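Side-chain contacts in L-asparagine oxygenase (Streptomyces coelicolor, PDB 2OG5), which catalyses the iron(II)- and 2-oxoglutarate-dependent 3-hydroxylation of L-asparagine, which supplies (2S,3S)-3-hydroxyasparagine for the calcium-dependent antibiotic of this bacterium: residues A130-M135 and M193-R198; G203-R208 and T323-Q328. All coordinates share one frame; numbering follows the deposited sequence.

Interaction 1. Residues A130-M135 and M193-R198; sequences AAVLLM and MLLCLR
The larger sheet of the jelly roll carries helix 128-140 on one face, and in this helix-on-sheet packing Val132 and Leu133 settle on Met193 and Leu195 of strand 191-196. Helix segment and strand run nearly antiparallel, with axes 9.5 Å apart at closest approach. Alternation along the strand turns Met193 and Leu195 toward the helix while Leu194, between them, points away. Leu133 does most of the touching. One branch of its side chain reaches down between the two strand residues: CD2 is 3.9 Å from CB of Met193 and 4.0 Å from CB of Leu195. The side chains of Leu133 and Met193 lie alongside one another, pointing opposite ways. Met193 is bent at its last torsion (chi3 -64°), which folds the methyl back toward the helix and leaves CE 3.3 Å from the carbonyl O of Leu133. Leu195 is turned the other way, with CG anti to the backbone N, and it sends CD2 crosswise, at about a right angle, onto Val132, 4.1 Å from that residue's CB. The branch of valine at CB lets CB and CG1 both meet this methyl, and the flexible methionine can bend its own methyl up against the Leu133 carbonyl. Away from the strand, Ala131, Leu134 and Met135 pack against helices 42-58 and 66-76, so helix 128-140 is covered on that side too. The side chain of Leu133 also lies about 6 Å from that of Arg329, which binds L-asparagine. No hydrogen bond crosses between the two segments: the contact is held by buried aliphatic and thioether groups, so its fit probably depends on shape, with a methyl beside a carbonyl as its one polar touch.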
loop_
_atom_site.group_PDB
_atom_site.type_symbol
_atom_site.label_atom_id
_atom_site.label_comp_id
_atom_site.label_asym_id
_atom_site.label_seq_id
_atom_site.Cartn_x
_atom_site.Cartn_y
_atom_site.Cartn_z
ATOM N N ALA A 130 -7.455 5.841 -11.189
ATOM C CA ALA A 130 -8.156 4.576 -10.949
ATOM C C ALA A 130 -7.786 3.532 -11.998
ATOM O O ALA A 130 -7.629 2.352 -11.681
ATOM C CB ALA A 130 -9.666 4.783 -10.921
ATOM N N ALA A 131 -7.663 3.956 -13.250
ATOM C CA ALA A 131 -7.316 3.051 -14.341
ATOM C C ALA A 131 -5.948 2.430 -14.101
ATOM O O ALA A 131 -5.784 1.218 -14.138
ATOM C CB ALA A 131 -7.350 3.792 -15.700
ATOM N N VAL A 132 -4.950 3.264 -13.846
ATOM C CA VAL A 132 -3.604 2.761 -13.585
ATOM C C VAL A 132 -3.570 1.783 -12.394
ATOM O O VAL A 132 -2.994 0.692 -12.479
ATOM C CB VAL A 132 -2.627 3.924 -13.347
ATOM C CG1 VAL A 132 -1.291 3.420 -12.825
ATOM C CG2 VAL A 132 -2.451 4.728 -14.638
ATOM N N LEU A 133 -4.183 2.175 -11.281
ATOM C CA LEU A 133 -4.139 1.344 -10.087
ATOM C C LEU A 133 -4.874 0.026 -10.269
ATOM O O LEU A 133 -4.368 -1.016 -9.858
ATOM C CB LEU A 133 -4.700 2.098 -8.880
ATOM C CG LEU A 133 -3.743 3.127 -8.275
ATOM C CD1 LEU A 133 -4.527 4.099 -7.391
ATOM C CD2 LEU A 133 -2.615 2.463 -7.467
ATOM N N LEU A 134 -6.072 0.050 -10.850
ATOM C CA LEU A 134 -6.851 -1.183 -10.912
ATOM C C LEU A 134 -6.293 -2.135 -11.980
ATOM O O LEU A 134 -6.343 -3.361 -11.817
ATOM C CB LEU A 134 -8.350 -0.901 -11.082
ATOM C CG LEU A 134 -9.007 -0.215 -9.867
ATOM C CD1 LEU A 134 -10.518 -0.060 -10.041
ATOM C CD2 LEU A 134 -8.717 -0.950 -8.566
ATOM N N MET A 135 -5.731 -1.596 -13.060
ATOM C CA MET A 135 -5.043 -2.453 -14.044
ATOM C C MET A 135 -3.870 -3.165 -13.374
ATOM O O MET A 135 -3.740 -4.388 -13.472
ATOM C CB MET A 135 -4.555 -1.652 -15.259
ATOM C CG MET A 135 -5.667 -1.219 -16.188
ATOM S SD MET A 135 -5.093 -0.454 -17.730
ATOM C CE MET A 135 -4.376 1.079 -17.123
ATOM N N MET A 193 -0.227 -0.430 -3.023
ATOM C CA MET A 193 0.201 0.411 -4.140
ATOM C C MET A 193 -0.168 1.852 -3.875
ATOM O O MET A 193 -1.309 2.139 -3.506
ATOM C CB MET A 193 -0.465 -0.051 -5.436
ATOM C CG MET A 193 -0.171 -1.499 -5.753
ATOM S SD MET A 193 -0.651 -1.963 -7.427
ATOM C CE MET A 193 -2.403 -1.718 -7.319
ATOM N N LEU A 194 0.803 2.749 -4.071
ATOM C CA LEU A 194 0.616 4.174 -3.876
ATOM C C LEU A 194 1.010 4.910 -5.153
ATOM O O LEU A 194 2.192 4.913 -5.526
ATOM C CB LEU A 194 1.501 4.646 -2.734
ATOM C CG LEU A 194 1.164 4.092 -1.352
ATOM C CD1 LEU A 194 2.292 4.402 -0.365
ATOM C CD2 LEU A 194 -0.157 4.671 -0.886
ATOM N N LEU A 195 0.022 5.498 -5.825
ATOM C CA LEU A 195 0.255 6.278 -7.044
ATOM C C LEU A 195 0.252 7.757 -6.687
ATOM O O LEU A 195 -0.718 8.261 -6.121
ATOM C CB LEU A 195 -0.832 5.996 -8.085
ATOM C CG LEU A 195 -0.794 6.780 -9.398
ATOM C CD1 LEU A 195 0.466 6.444 -10.211
ATOM C CD2 LEU A 195 -2.068 6.526 -10.194
ATOM N N CYS A 196 1.326 8.455 -7.035
ATOM C CA CYS A 196 1.425 9.872 -6.717
ATOM C C CYS A 196 0.768 10.717 -7.802
ATOM O O CYS A 196 1.139 10.646 -8.971
ATOM C CB CYS A 196 2.880 10.281 -6.555
ATOM S SG CYS A 196 3.092 12.044 -6.219
ATOM N N LEU A 197 -0.214 11.513 -7.398
ATOM C CA LEU A 197 -0.858 12.469 -8.294
ATOM C C LEU A 197 -0.229 13.854 -8.179
ATOM O O LEU A 197 -0.054 14.553 -9.171
ATOM C CB LEU A 197 -2.350 12.567 -7.976
ATOM C CG LEU A 197 -3.186 11.304 -8.188
ATOM C CD1 LEU A 197 -4.654 11.600 -7.917
ATOM C CD2 LEU A 197 -3.010 10.707 -9.573
ATOM N N ARG A 198 0.099 14.241 -6.954
ATOM C CA ARG A 198 0.690 15.546 -6.688
ATOM C C ARG A 198 1.694 15.348 -5.558
ATOM O O ARG A 198 1.360 14.769 -4.527
ATOM C CB ARG A 198 -0.415 16.527 -6.294
ATOM C CG ARG A 198 0.027 17.947 -6.087
ATOM C CD ARG A 198 -1.160 18.884 -5.936
ATOM N NE ARG A 198 -1.803 19.180 -7.220
ATOM C CZ ARG A 198 -3.114 19.136 -7.462
ATOM N NH1 ARG A 198 -3.987 18.800 -6.520
ATOM N NH2 ARG A 198 -3.556 19.454 -8.668
#

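Interaction 2. Residues G203-R208 and T323-Q328; sequences GRAGLR and TDRWLQ
Ala205 rests its methyl against the side chain of Arg325, the arginine that binds 2-oxoglutarate. CB of Ala205 is 3.8 Å from CD of Arg325, and equally 3.8 Å from its NE, so it meets the place where the aliphatic chain passes into the charged group. An alanine suits the spot because its single methyl gives apolar cover without pushing the arginine aside. In the conformer considered (a second is modelled), Arg325 is stretched from CG to NE. With CG anti to the backbone N (chi1 -172°) and the next two torsions also extended, the chain spans the gap to the 203-208 segment. Only at the end does it turn: chi4 of -101° swings the guanidinium well out of the zigzag plane. One face of that group receives Leu327, whose CG stands 4.1 Å above the plane and is displaced toward the rim. NH2 of Arg325 comes to 4.2 Å from the backbone N of Leu207, too far for a bond and with a donor on each side, so no hydrogen bond joins the segments. Leu327 and Ala205 probably hold the side chain's orientation, while its charge is what would pair with a carboxylate of 2-oxoglutarate, which is not present in this model. The backbone N of Ala205 is hydrogen-bonded to OD2 of Asp200. Ala205 and Arg325 sit in the loops just before strands 207-211 and 326-333. The first strand belongs to the smaller sheet, beside 309-313 and 292-294, the second to the larger one, beside 191-196 and 156-158, whose Val158 also touches Arg325. Leu207, its side chain about 4 Å from that of the iron ligand His311, touches Leu194 of the larger sheet, so the contact lies where the two layers of the jelly roll face each other.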
loop_
_atom_site.group_PDB
_atom_site.type_symbol
_atom_site.label_atom_id
_atom_site.label_comp_id
_atom_site.label_asym_id
_atom_site.label_seq_id
_atom_site.Cartn_x
_atom_site.Cartn_y
_atom_site.Cartn_z
ATOM N N GLY A 203 8.392 19.689 0.597
ATOM C CA GLY A 203 9.669 18.980 0.617
ATOM C C GLY A 203 9.962 18.126 1.849
ATOM O O GLY A 203 11.034 17.513 1.936
ATOM N N ARG A 204 9.043 18.081 2.811
ATOM C CA ARG A 204 9.296 17.358 4.062
ATOM C C ARG A 204 8.696 15.953 4.133
ATOM O O ARG A 204 9.175 15.139 4.919
ATOM C CB ARG A 204 8.814 18.172 5.268
ATOM C CG ARG A 204 9.635 19.444 5.554
ATOM C CD ARG A 204 9.255 20.077 6.894
ATOM N NE ARG A 204 9.509 19.171 8.015
ATOM C CZ ARG A 204 8.878 19.187 9.186
ATOM N NH1 ARG A 204 7.905 20.058 9.445
ATOM N NH2 ARG A 204 9.205 18.298 10.107
ATOM N N ALA A 205 7.647 15.676 3.355
ATOM C CA ALA A 205 6.999 14.362 3.376
ATOM C C ALA A 205 7.763 13.358 2.521
ATOM O O ALA A 205 8.105 13.640 1.371
ATOM C CB ALA A 205 5.558 14.466 2.883
ATOM N N GLY A 206 8.009 12.182 3.079
ATOM C CA GLY A 206 8.526 11.058 2.315
ATOM C C GLY A 206 7.940 9.751 2.822
ATOM O O GLY A 206 7.734 9.569 4.021
ATOM N N LEU A 207 7.669 8.851 1.886
ATOM C CA LEU A 207 7.297 7.483 2.210
ATOM C C LEU A 207 8.536 6.777 2.726
ATOM O O LEU A 207 9.604 6.886 2.131
ATOM C CB LEU A 207 6.812 6.767 0.952
ATOM C CG LEU A 207 6.522 5.259 1.043
ATOM C CD1 LEU A 207 5.338 4.978 1.935
ATOM C CD2 LEU A 207 6.310 4.708 -0.365
ATOM N N ARG A 208 8.386 6.034 3.820
ATOM C CA ARG A 208 9.480 5.222 4.343
ATOM C C ARG A 208 9.087 3.756 4.274
ATOM O O ARG A 208 7.987 3.394 4.701
ATOM C CB ARG A 208 9.806 5.596 5.790
ATOM C CG ARG A 208 10.180 7.074 6.007
ATOM C CD ARG A 208 10.908 7.241 7.334
ATOM N NE ARG A 208 12.309 6.821 7.254
ATOM C CZ ARG A 208 13.051 6.442 8.297
ATOM N NH1 ARG A 208 12.544 6.394 9.520
ATOM N NH2 ARG A 208 14.317 6.107 8.118
ATOM N N THR A 323 -3.002 22.476 -2.824
ATOM C CA THR A 323 -1.740 22.131 -3.495
ATOM C C THR A 323 -0.967 21.014 -2.778
ATOM O O THR A 323 0.128 20.650 -3.189
ATOM C CB THR A 323 -0.811 23.367 -3.663
ATOM O OG1 THR A 323 -0.287 23.779 -2.397
ATOM C CG2 THR A 323 -1.570 24.548 -4.308
ATOM N N ASP A 324 -1.534 20.475 -1.706
ATOM C CA ASP A 324 -0.853 19.451 -0.916
ATOM C C ASP A 324 -0.705 18.095 -1.607
ATOM O O ASP A 324 -1.359 17.800 -2.607
ATOM C CB ASP A 324 -1.566 19.238 0.428
ATOM C CG ASP A 324 -1.368 20.396 1.389
ATOM O OD1 ASP A 324 -0.196 20.695 1.726
ATOM O OD2 ASP A 324 -2.379 20.968 1.833
ATOM N N ARG A 325 0.198 17.304 -1.025
ATOM C CA ARG A 325 0.444 15.902 -1.365
ATOM C C ARG A 325 -0.852 15.144 -1.627
ATOM O O ARG A 325 -1.759 15.201 -0.814
ATOM C CB ARG A 325 1.171 15.268 -0.171
ATOM C CG ARG A 325 1.714 13.860 -0.350
ATOM C CD ARG A 325 2.443 13.454 0.939
ATOM N NE ARG A 325 3.233 12.224 0.855
ATOM C CZ ARG A 325 2.855 11.037 1.319
ATOM N NH1 ARG A 325 1.661 10.860 1.878
ATOM N NH2 ARG A 325 3.668 10.007 1.206
ATOM N N TRP A 326 -0.911 14.407 -2.733
ATOM C CA TRP A 326 -2.088 13.614 -3.092
ATOM C C TRP A 326 -1.609 12.293 -3.677
ATOM O O TRP A 326 -1.040 12.278 -4.779
ATOM C CB TRP A 326 -2.943 14.354 -4.124
ATOM C CG TRP A 326 -4.285 13.739 -4.431
ATOM C CD1 TRP A 326 -4.795 12.554 -3.951
ATOM C CD2 TRP A 326 -5.283 14.266 -5.316
ATOM N NE1 TRP A 326 -6.041 12.338 -4.465
ATOM C CE2 TRP A 326 -6.367 13.364 -5.308
ATOM C CE3 TRP A 326 -5.376 15.424 -6.100
ATOM C CZ2 TRP A 326 -7.523 13.579 -6.051
ATOM C CZ3 TRP A 326 -6.536 15.632 -6.849
ATOM C CH2 TRP A 326 -7.589 14.709 -6.815
ATOM N N LEU A 327 -1.805 11.201 -2.940
ATOM C CA LEU A 327 -1.603 9.854 -3.485
ATOM C C LEU A 327 -2.951 9.177 -3.592
ATOM O O LEU A 327 -3.886 9.521 -2.874
ATOM C CB LEU A 327 -0.706 8.983 -2.599
ATOM C CG LEU A 327 0.508 9.606 -1.940
ATOM C CD1 LEU A 327 1.246 8.589 -1.065
ATOM C CD2 LEU A 327 1.459 10.219 -2.967
ATOM N N GLN A 328 -3.047 8.201 -4.489
ATOM C CA GLN A 328 -4.161 7.258 -4.466
ATOM C C GLN A 328 -3.617 5.854 -4.205
ATOM O O GLN A 328 -2.532 5.491 -4.667
ATOM C CB GLN A 328 -4.995 7.349 -5.738
ATOM C CG GLN A 328 -5.778 8.660 -5.752
ATOM C CD GLN A 328 -6.737 8.823 -6.904
ATOM O OE1 GLN A 328 -6.468 8.396 -8.036
ATOM N NE2 GLN A 328 -7.859 9.485 -6.631
#

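Overall arrangement
From the N terminus, helix 128-140 comes first. Interaction 1 brings it onto strand 191-196 and closes a loop of 57 residues, which contains the iron ligands His179 and Glu181. The chain then turns a corner at Leu197 and enters 203-208, where interaction 2 opens; it closes 114 residues later at 323-328. The two loops follow in series and neither nest nor cross. They meet through the larger sheet, where strands 191-196 and 326-333 pair antiparallel: Leu195 N lies 2.8 Å from Gln328 O, and Leu197 and Arg198 form a classic beta bulge opposite Trp326. Together they tie helix, larger sheet and smaller sheet into successive layers.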